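Local coordinates for D-aminopeptidase (Bacillus subtilis, PDB 1HI9), which removes the N-terminal residue from peptides that contain D-amino acids, working as a zinc-dependent aminopeptidase inside a self-compartmentalizing decamer, at residues I34-A39 with N65-K70; A138-Y143 with D253-Y258; T169-K174 with R192-K197. One frame throughout, in Å; residues are numbered along the deposited sequence.

Interaction 1 of 3, residues I34-A39 with N65-K70; sequences IMTEEA and NLMVEK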
loop_
_atom_site.group_PDB
_atom_site.type_symbol
_atom_site.label_atom_id
_atom_site.label_comp_id
_atom_site.label_asym_id
_atom_site.label_seq_id
_atom_site.Cartn_x
_atom_site.Cartn_y
_atom_site.Cartn_z
ATOM N N ILE A 34 -26.828 6.192 14.500
ATOM C CA ILE A 34 -28.257 5.967 14.308
ATOM C C ILE A 34 -28.713 4.756 15.131
ATOM O O ILE A 34 -29.775 4.779 15.754
ATOM C CB ILE A 34 -28.559 5.749 12.811
ATOM C CG1 ILE A 34 -28.180 7.018 12.045
ATOM C CG2 ILE A 34 -30.035 5.392 12.603
ATOM C CD1 ILE A 34 -28.116 6.850 10.540
ATOM N N MET A 35 -27.892 3.708 15.139
ATOM C CA MET A 35 -28.188 2.489 15.886
ATOM C C MET A 35 -28.343 2.762 17.380
ATOM O O MET A 35 -29.268 2.271 18.018
ATOM C CB MET A 35 -27.070 1.466 15.685
ATOM C CG MET A 35 -27.235 0.190 16.504
ATOM S SD MET A 35 -25.812 -0.885 16.343
ATOM C CE MET A 35 -26.402 -2.399 17.023
ATOM N N THR A 36 -27.411 3.529 17.937
ATOM C CA THR A 36 -27.457 3.856 19.350
ATOM C C THR A 36 -28.713 4.662 19.659
ATOM O O THR A 36 -29.410 4.396 20.637
ATOM C CB THR A 36 -26.213 4.646 19.768
ATOM O OG1 THR A 36 -25.053 3.838 19.549
ATOM C CG2 THR A 36 -26.284 5.030 21.245
ATOM N N GLU A 37 -29.020 5.635 18.810
ATOM C CA GLU A 37 -30.201 6.448 19.034
ATOM C C GLU A 37 -31.483 5.648 18.893
ATOM O O GLU A 37 -32.433 5.870 19.644
ATOM C CB GLU A 37 -30.189 7.647 18.095
ATOM C CG GLU A 37 -29.048 8.590 18.432
ATOM C CD GLU A 37 -29.033 9.829 17.583
ATOM O OE1 GLU A 37 -29.036 9.700 16.336
ATOM O OE2 GLU A 37 -29.013 10.933 18.166
ATOM N N GLU A 38 -31.504 4.710 17.947
ATOM C CA GLU A 38 -32.676 3.868 17.740
ATOM C C GLU A 38 -32.960 3.084 19.013
ATOM O O GLU A 38 -34.100 2.990 19.448
ATOM C CB GLU A 38 -32.450 2.895 16.575
ATOM C CG GLU A 38 -33.602 1.911 16.374
ATOM C CD GLU A 38 -33.926 1.672 14.898
ATOM O OE1 GLU A 38 -34.060 2.654 14.143
ATOM O OE2 GLU A 38 -34.067 0.503 14.490
ATOM N N ALA A 39 -31.909 2.533 19.607
ATOM C CA ALA A 39 -32.050 1.774 20.835
ATOM C C ALA A 39 -32.550 2.665 21.975
ATOM O O ALA A 39 -33.349 2.226 22.805
ATOM C CB ALA A 39 -30.711 1.130 21.217
ATOM N N ASN A 65 -20.510 -1.859 18.576
ATOM C CA ASN A 65 -21.142 -0.820 17.762
ATOM C C ASN A 65 -21.895 0.231 18.576
ATOM O O ASN A 65 -21.722 1.433 18.368
ATOM C CB ASN A 65 -22.117 -1.470 16.778
ATOM C CG ASN A 65 -21.543 -2.701 16.126
ATOM O OD1 ASN A 65 -20.645 -2.602 15.299
ATOM N ND2 ASN A 65 -22.048 -3.879 16.511
ATOM N N LEU A 66 -22.755 -0.219 19.483
ATOM C CA LEU A 66 -23.495 0.718 20.316
ATOM C C LEU A 66 -22.477 1.585 21.050
ATOM O O LEU A 66 -21.498 1.075 21.594
ATOM C CB LEU A 66 -24.376 -0.035 21.309
ATOM C CG LEU A 66 -25.570 -0.746 20.671
ATOM C CD1 LEU A 66 -26.279 -1.593 21.707
ATOM C CD2 LEU A 66 -26.513 0.280 20.067
ATOM N N MET A 67 -22.704 2.892 21.055
ATOM C CA MET A 67 -21.767 3.813 21.697
ATOM C C MET A 67 -22.096 4.010 23.163
ATOM O O MET A 67 -23.101 4.627 23.513
ATOM C CB MET A 67 -21.761 5.146 20.951
ATOM C CG MET A 67 -21.548 4.966 19.461
ATOM S SD MET A 67 -21.151 6.460 18.598
ATOM C CE MET A 67 -22.745 7.214 18.374
ATOM N N VAL A 68 -21.230 3.486 24.022
ATOM C CA VAL A 68 -21.449 3.557 25.460
ATOM C C VAL A 68 -21.609 4.984 25.988
ATOM O O VAL A 68 -22.336 5.208 26.950
ATOM C CB VAL A 68 -20.313 2.827 26.215
ATOM C CG1 VAL A 68 -19.005 3.584 26.052
ATOM C CG2 VAL A 68 -20.685 2.675 27.680
ATOM N N GLU A 69 -20.951 5.945 25.345
ATOM C CA GLU A 69 -21.043 7.331 25.778
ATOM C C GLU A 69 -22.324 8.044 25.335
ATOM O O GLU A 69 -22.594 9.170 25.762
ATOM C CB GLU A 69 -19.815 8.130 25.304
ATOM C CG GLU A 69 -19.572 8.110 23.797
ATOM C CD GLU A 69 -18.708 6.942 23.340
ATOM O OE1 GLU A 69 -17.483 7.142 23.136
ATOM O OE2 GLU A 69 -19.253 5.824 23.187
ATOM N N LYS A 70 -23.119 7.400 24.485
ATOM C CA LYS A 70 -24.364 8.010 24.020
ATOM C C LYS A 70 -25.608 7.185 24.313
ATOM O O LYS A 70 -26.723 7.642 24.081
ATOM C CB LYS A 70 -24.287 8.309 22.525
ATOM C CG LYS A 70 -23.577 9.621 22.196
ATOM C CD LYS A 70 -23.348 9.748 20.700
ATOM C CE LYS A 70 -22.888 11.146 20.317
ATOM N NZ LYS A 70 -23.972 12.165 20.487
#
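Met35 meets Asn65 at CB, with SD 3.8 Å from Asn65 CB, and the flat carboxamide beyond takes no part in the contact with helix 34-39. That amide is held by partners outside the contact: OD1 bonds Tyr28 OH, and ND2 bonds both Asp58 OD1 and the carbonyl of His60, a zinc ligand. The contact belongs to a beta-alpha-beta crossover, in which helix 28-48 links the adjacent parallel strands 2-7 and 53-58; residues 65-70 lie in the loop that leaves the second strand and turns back over the helix. Leu66 provides the apolar wedge. Its CD2 sits 4.4 Å from Ala39 CB, next to the backbone at Thr36. The first torsion of Met35 (chi1 176°) puts CG, anti to the backbone N, 3.6 Å from Leu66 CD2; the extended chain beyond crosses Leu66 at about a right angle. Thr36, the residue most covered here, divides its two branches. CG2 packs against Lys70, 4.0 Å from Lys70 CB, while the carbonyl of Lys70 is bonded by Asn40 ND2 from the next turn of the helix. At the open side, Glu37 OE2 and Lys70 NZ remain 5.7 Å apart, too far for a salt bridge, although their opposite charges would probably attract weakly. The other Thr36 branch, OG1, also bonds the carbonyl of Arg32 one turn back, and it accepts the backbone N-H of Met67 in a nearly straight bond, Met67 N to Thr36 OG1 2.9 Å with 173° at the hydrogen.

Interaction 2 of 3, residues A138-Y143 with D253-Y258; sequences AYVAGY and DMLEAY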
loop_
_atom_site.group_PDB
_atom_site.type_symbol
_atom_site.label_atom_id
_atom_site.label_comp_id
_atom_site.label_asym_id
_atom_site.label_seq_id
_atom_site.Cartn_x
_atom_site.Cartn_y
_atom_site.Cartn_z
ATOM N N ALA A 138 -35.118 -16.513 19.689
ATOM C CA ALA A 138 -36.421 -16.637 20.320
ATOM C C ALA A 138 -36.468 -17.956 21.081
ATOM O O ALA A 138 -36.971 -18.020 22.205
ATOM C CB ALA A 138 -37.530 -16.580 19.269
ATOM N N TYR A 139 -35.920 -19.007 20.474
ATOM C CA TYR A 139 -35.896 -20.317 21.112
ATOM C C TYR A 139 -35.059 -20.302 22.387
ATOM O O TYR A 139 -35.415 -20.956 23.370
ATOM C CB TYR A 139 -35.356 -21.377 20.151
ATOM C CG TYR A 139 -36.412 -22.010 19.275
ATOM C CD1 TYR A 139 -36.173 -22.239 17.924
ATOM C CD2 TYR A 139 -37.649 -22.385 19.798
ATOM C CE1 TYR A 139 -37.136 -22.820 17.108
ATOM C CE2 TYR A 139 -38.623 -22.972 18.992
ATOM C CZ TYR A 139 -38.358 -23.186 17.645
ATOM O OH TYR A 139 -39.309 -23.770 16.832
ATOM N N VAL A 140 -33.943 -19.572 22.380
ATOM C CA VAL A 140 -33.115 -19.507 23.581
ATOM C C VAL A 140 -33.891 -18.733 24.641
ATOM O O VAL A 140 -33.804 -19.036 25.819
ATOM C CB VAL A 140 -31.759 -18.814 23.319
ATOM C CG1 VAL A 140 -31.009 -18.639 24.636
ATOM C CG2 VAL A 140 -30.932 -19.646 22.348
ATOM N N ALA A 141 -34.651 -17.735 24.212
ATOM C CA ALA A 141 -35.453 -16.960 25.139
ATOM C C ALA A 141 -36.496 -17.906 25.736
ATOM O O ALA A 141 -36.803 -17.843 26.929
ATOM C CB ALA A 141 -36.140 -15.812 24.408
ATOM N N GLY A 142 -37.029 -18.792 24.893
ATOM C CA GLY A 142 -38.028 -19.746 25.333
ATOM C C GLY A 142 -37.503 -20.688 26.398
ATOM O O GLY A 142 -38.219 -21.047 27.330
ATOM N N TYR A 143 -36.245 -21.090 26.257
ATOM C CA TYR A 143 -35.615 -21.982 27.217
ATOM C C TYR A 143 -35.714 -21.400 28.619
ATOM O O TYR A 143 -35.818 -22.137 29.590
ATOM C CB TYR A 143 -34.144 -22.180 26.868
ATOM C CG TYR A 143 -33.424 -23.109 27.813
ATOM C CD1 TYR A 143 -33.494 -24.488 27.652
ATOM C CD2 TYR A 143 -32.697 -22.598 28.898
ATOM C CE1 TYR A 143 -32.858 -25.349 28.550
ATOM C CE2 TYR A 143 -32.057 -23.446 29.805
ATOM C CZ TYR A 143 -32.142 -24.827 29.622
ATOM O OH TYR A 143 -31.502 -25.678 30.502
ATOM N N ASP A 253 -29.873 -29.836 24.870
ATOM C CA ASP A 253 -30.861 -28.792 25.110
ATOM C C ASP A 253 -30.632 -27.621 24.158
ATOM O O ASP A 253 -29.657 -27.602 23.404
ATOM C CB ASP A 253 -30.780 -28.295 26.546
ATOM C CG ASP A 253 -29.359 -28.078 26.996
ATOM O OD1 ASP A 253 -28.712 -29.053 27.428
ATOM O OD2 ASP A 253 -28.874 -26.939 26.900
ATOM N N MET A 254 -31.530 -26.640 24.195
ATOM C CA MET A 254 -31.414 -25.487 23.308
ATOM C C MET A 254 -30.104 -24.727 23.522
ATOM O O MET A 254 -29.513 -24.221 22.572
ATOM C CB MET A 254 -32.604 -24.546 23.512
ATOM C CG MET A 254 -32.755 -23.471 22.439
ATOM S SD MET A 254 -32.878 -24.147 20.768
ATOM C CE MET A 254 -31.824 -22.954 19.873
ATOM N N LEU A 255 -29.648 -24.654 24.769
ATOM C CA LEU A 255 -28.414 -23.951 25.053
ATOM C C LEU A 255 -27.208 -24.595 24.364
ATOM O O LEU A 255 -26.345 -23.892 23.832
ATOM C CB LEU A 255 -28.175 -23.863 26.559
ATOM C CG LEU A 255 -29.256 -23.148 27.373
ATOM C CD1 LEU A 255 -28.697 -22.825 28.746
ATOM C CD2 LEU A 255 -29.706 -21.856 26.691
ATOM N N GLU A 256 -27.142 -25.924 24.367
ATOM C CA GLU A 256 -26.033 -26.608 23.720
ATOM C C GLU A 256 -26.176 -26.460 22.206
ATOM O O GLU A 256 -25.184 -26.350 21.470
ATOM C CB GLU A 256 -26.010 -28.097 24.087
ATOM C CG GLU A 256 -24.642 -28.733 23.900
ATOM C CD GLU A 256 -24.674 -30.255 23.906
ATOM O OE1 GLU A 256 -23.630 -30.870 24.242
ATOM O OE2 GLU A 256 -25.729 -30.840 23.562
ATOM N N ALA A 257 -27.419 -26.443 21.743
ATOM C CA ALA A 257 -27.695 -26.310 20.320
ATOM C C ALA A 257 -27.224 -24.942 19.838
ATOM O O ALA A 257 -26.687 -24.820 18.738
ATOM C CB ALA A 257 -29.195 -26.469 20.054
ATOM N N TYR A 258 -27.412 -23.926 20.674
ATOM C CA TYR A 258 -27.011 -22.581 20.304
ATOM C C TYR A 258 -25.502 -22.502 20.167
ATOM O O TYR A 258 -24.977 -22.012 19.163
ATOM C CB TYR A 258 -27.495 -21.563 21.342
ATOM C CG TYR A 258 -27.421 -20.135 20.846
ATOM C CD1 TYR A 258 -28.378 -19.628 19.975
ATOM C CD2 TYR A 258 -26.370 -19.308 21.215
ATOM C CE1 TYR A 258 -28.291 -18.327 19.478
ATOM C CE2 TYR A 258 -26.270 -18.008 20.727
ATOM C CZ TYR A 258 -27.235 -17.526 19.858
ATOM O OH TYR A 258 -27.135 -16.245 19.372
#
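Leu255 lies over one face of the Tyr143 ring: its CG is 3.9 Å from the ring centroid and 17° off the normal, a CH-pi contact displaced toward the rim, and the two side chains cross at about a right angle. Here helix 133-143, which starts at the zinc ligand Glu133, packs on the C-terminal helix 254-268; segments 138-143 and 254-258 run roughly antiparallel, 149° between their directions, with axes 9.8 Å apart. Leu255 CD2 also reaches Val140 CG1 at 4.0 Å, again nearly perpendicular. An alanine here would probably uncover this Tyr143 face and leave Val140 CG1 without its leucine methyl, the ring then resting on Met254 CB and Asp253 CB. The other valine branch, CG2, meets Tyr258 CD1 obliquely to the ring at 3.5 Å. Met254, bent at chi2 (56°), brings SD within 3.8 Å of Tyr139 CB. This sulfur also makes an oblique Met-aromatic contact with the Tyr139 ring, which continues toward Ile126 and Val131 of the antiparallel sheet. Asp253 touches Tyr143 CE1 through CB and is the N-cap residue of helix 254-268, its OD2 accepting Glu256 N from above the carboxylate plane. No hydrogen bond joins the two segments; Tyr258 OH instead reaches Asn137 OD1. The chemistry is therefore apolar and aromatic across the middle, while the Asp253 carboxylate and the Tyr258 hydroxyl find partners within or just beyond the segments.

Interaction 3 of 3, residues T169-K174 with R192-K197; sequences TTAAVK and RLLTEK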
loop_
_atom_site.group_PDB
_atom_site.type_symbol
_atom_site.label_atom_id
_atom_site.label_comp_id
_atom_site.label_asym_id
_atom_site.label_seq_id
_atom_site.Cartn_x
_atom_site.Cartn_y
_atom_site.Cartn_z
ATOM N N THR A 169 -45.471 -8.174 18.850
ATOM C CA THR A 169 -45.585 -6.826 18.309
ATOM C C THR A 169 -44.365 -6.567 17.423
ATOM O O THR A 169 -43.229 -6.837 17.815
ATOM C CB THR A 169 -45.634 -5.771 19.431
ATOM O OG1 THR A 169 -46.848 -5.919 20.174
ATOM C CG2 THR A 169 -45.585 -4.371 18.846
ATOM N N THR A 170 -44.605 -6.050 16.225
ATOM C CA THR A 170 -43.515 -5.777 15.306
ATOM C C THR A 170 -43.505 -4.316 14.888
ATOM O O THR A 170 -44.550 -3.663 14.826
ATOM C CB THR A 170 -43.603 -6.655 14.041
ATOM O OG1 THR A 170 -44.758 -6.293 13.281
ATOM C CG2 THR A 170 -43.700 -8.131 14.419
ATOM N N ALA A 171 -42.311 -3.810 14.596
ATOM C CA ALA A 171 -42.147 -2.427 14.177
ATOM C C ALA A 171 -41.274 -2.392 12.930
ATOM O O ALA A 171 -40.065 -2.606 12.998
ATOM C CB ALA A 171 -41.507 -1.618 15.295
ATOM N N ALA A 172 -41.904 -2.125 11.791
ATOM C CA ALA A 172 -41.205 -2.068 10.518
ATOM C C ALA A 172 -40.698 -0.662 10.260
ATOM O O ALA A 172 -41.400 0.166 9.687
ATOM C CB ALA A 172 -42.139 -2.516 9.383
ATOM N N VAL A 173 -39.463 -0.394 10.662
ATOM C CA VAL A 173 -38.906 0.940 10.489
ATOM C C VAL A 173 -38.552 1.259 9.043
ATOM O O VAL A 173 -38.282 2.407 8.704
ATOM C CB VAL A 173 -37.662 1.119 11.382
ATOM C CG1 VAL A 173 -38.061 0.978 12.846
ATOM C CG2 VAL A 173 -36.603 0.071 11.028
ATOM N N LYS A 174 -38.543 0.243 8.189
ATOM C CA LYS A 174 -38.241 0.472 6.785
ATOM C C LYS A 174 -38.814 -0.650 5.920
ATOM O O LYS A 174 -39.064 -1.747 6.409
ATOM C CB LYS A 174 -36.720 0.585 6.580
ATOM C CG LYS A 174 -35.918 -0.601 7.106
ATOM C CD LYS A 174 -34.428 -0.372 6.954
ATOM C CE LYS A 174 -33.627 -1.489 7.616
ATOM N NZ LYS A 174 -32.138 -1.275 7.538
ATOM N N ARG A 192 -41.005 7.603 16.656
ATOM C CA ARG A 192 -42.369 7.553 17.160
ATOM C C ARG A 192 -42.866 6.122 17.049
ATOM O O ARG A 192 -43.374 5.555 18.017
ATOM C CB ARG A 192 -43.278 8.469 16.346
ATOM C CG ARG A 192 -42.865 9.920 16.347
ATOM C CD ARG A 192 -43.841 10.694 15.478
ATOM N NE ARG A 192 -43.231 11.917 15.026
ATOM C CZ ARG A 192 -43.047 12.368 13.787
ATOM N NH1 ARG A 192 -43.426 11.724 12.689
ATOM N NH2 ARG A 192 -42.433 13.529 13.682
ATOM N N LEU A 193 -42.704 5.540 15.863
ATOM C CA LEU A 193 -43.127 4.172 15.626
ATOM C C LEU A 193 -42.579 3.248 16.708
ATOM O O LEU A 193 -43.326 2.483 17.321
ATOM C CB LEU A 193 -42.657 3.698 14.251
ATOM C CG LEU A 193 -43.042 2.247 13.900
ATOM C CD1 LEU A 193 -44.561 2.085 13.985
ATOM C CD2 LEU A 193 -42.548 1.897 12.505
ATOM N N LEU A 194 -41.276 3.328 16.947
ATOM C CA LEU A 194 -40.637 2.486 17.956
ATOM C C LEU A 194 -41.188 2.783 19.347
ATOM O O LEU A 194 -41.431 1.868 20.135
ATOM C CB LEU A 194 -39.119 2.693 17.930
ATOM C CG LEU A 194 -38.405 2.191 16.658
ATOM C CD1 LEU A 194 -36.974 2.706 16.601
ATOM C CD2 LEU A 194 -38.431 0.676 16.643
ATOM N N THR A 195 -41.387 4.068 19.641
ATOM C CA THR A 195 -41.922 4.485 20.930
ATOM C C THR A 195 -43.312 3.893 21.177
ATOM O O THR A 195 -43.561 3.287 22.222
ATOM C CB THR A 195 -42.013 6.016 21.020
ATOM O OG1 THR A 195 -40.702 6.569 20.880
ATOM C CG2 THR A 195 -42.595 6.439 22.372
ATOM N N GLU A 196 -44.209 4.072 20.209
ATOM C CA GLU A 196 -45.571 3.550 20.317
ATOM C C GLU A 196 -45.559 2.027 20.406
ATOM O O GLU A 196 -46.167 1.444 21.302
ATOM C CB GLU A 196 -46.404 3.970 19.104
ATOM C CG GLU A 196 -46.327 5.451 18.769
ATOM C CD GLU A 196 -47.079 5.807 17.486
ATOM O OE1 GLU A 196 -46.967 5.039 16.496
ATOM O OE2 GLU A 196 -47.771 6.856 17.464
ATOM N N LYS A 197 -44.854 1.389 19.478
ATOM C CA LYS A 197 -44.778 -0.062 19.452
ATOM C C LYS A 197 -44.199 -0.651 20.736
ATOM O O LYS A 197 -44.661 -1.684 21.215
ATOM C CB LYS A 197 -43.953 -0.511 18.251
ATOM C CG LYS A 197 -44.630 -0.252 16.921
ATOM C CD LYS A 197 -45.784 -1.216 16.676
ATOM C CE LYS A 197 -46.366 -1.009 15.285
ATOM N NZ LYS A 197 -47.376 -2.052 14.942
#
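Ala171 and Val173 on the strand meet Leu194 on the helix in the tight half of this contact, where helix 187-203 covers one face of the mixed, mostly parallel sheet. The chain reaches this helix after strand 169-176 turns back into the antiparallel edge strand 181-184, and strand 169-173 and helix 192-197 then run in opposite directions: their axes are 178° apart in direction and come within 8.6 Å. Leu194 CD2 lies 3.8 Å from Val173 CG1 and 4.1 Å from Ala171 CB, touching two strand residues whose side chains flank Ala172. Met150 and Ala152 of neighbouring strand 148-152 touch both Ala171 and Leu194, so this part is closed by a second strand. Ala171 CB is also met by Lys197 CG at 3.8 Å. Thr169 forms a buried end of the contact: its CG2 packs obliquely against the aliphatic part of Lys197, 3.8 Å from Lys197 CD, and the side chain continues onto Phe200 and Ala201 of the same helix.

The more exposed side is carried by Leu193, which rests on backbone, and by the outer part of Lys197. Leu193 CD2 lies 3.5 Å from Ala172 O, an apolar methyl beside a carbonyl. The CB of Thr170 is directed away from the helix, and its OG1 bonds Glu162 OE1, but its carbonyl is met by the lysine. The bend at chi2 of Lys197 (-73°) folds CD back over that oxygen, and the chain then runs on extended past it. The polar link is accordingly modest: Lys197 NZ makes only a weak hydrogen bond of 3.3 Å to Thr170 O, while Lys197 CE is 3.2 Å from the same Thr170 O.

Interactions 1 and 3 are neighbours, with centres about 17 Å apart, and they touch where Glu38 CG of helix 28-48 packs 3.5 Å from Leu194 CD1 of helix 187-203. These two helices meet side by side against the mixed sheet. Interaction 2 lies on the opposite side of the chain's centre from interaction 1, with centres about 27 Å apart, and about 26 Å from interaction 3. Interaction 1 is complete before the other two begin, whereas both segments of interaction 3 fall between those of interaction 2. Interactions 1 and 2, though far apart, each involve an element that carries or adjoins a zinc ligand.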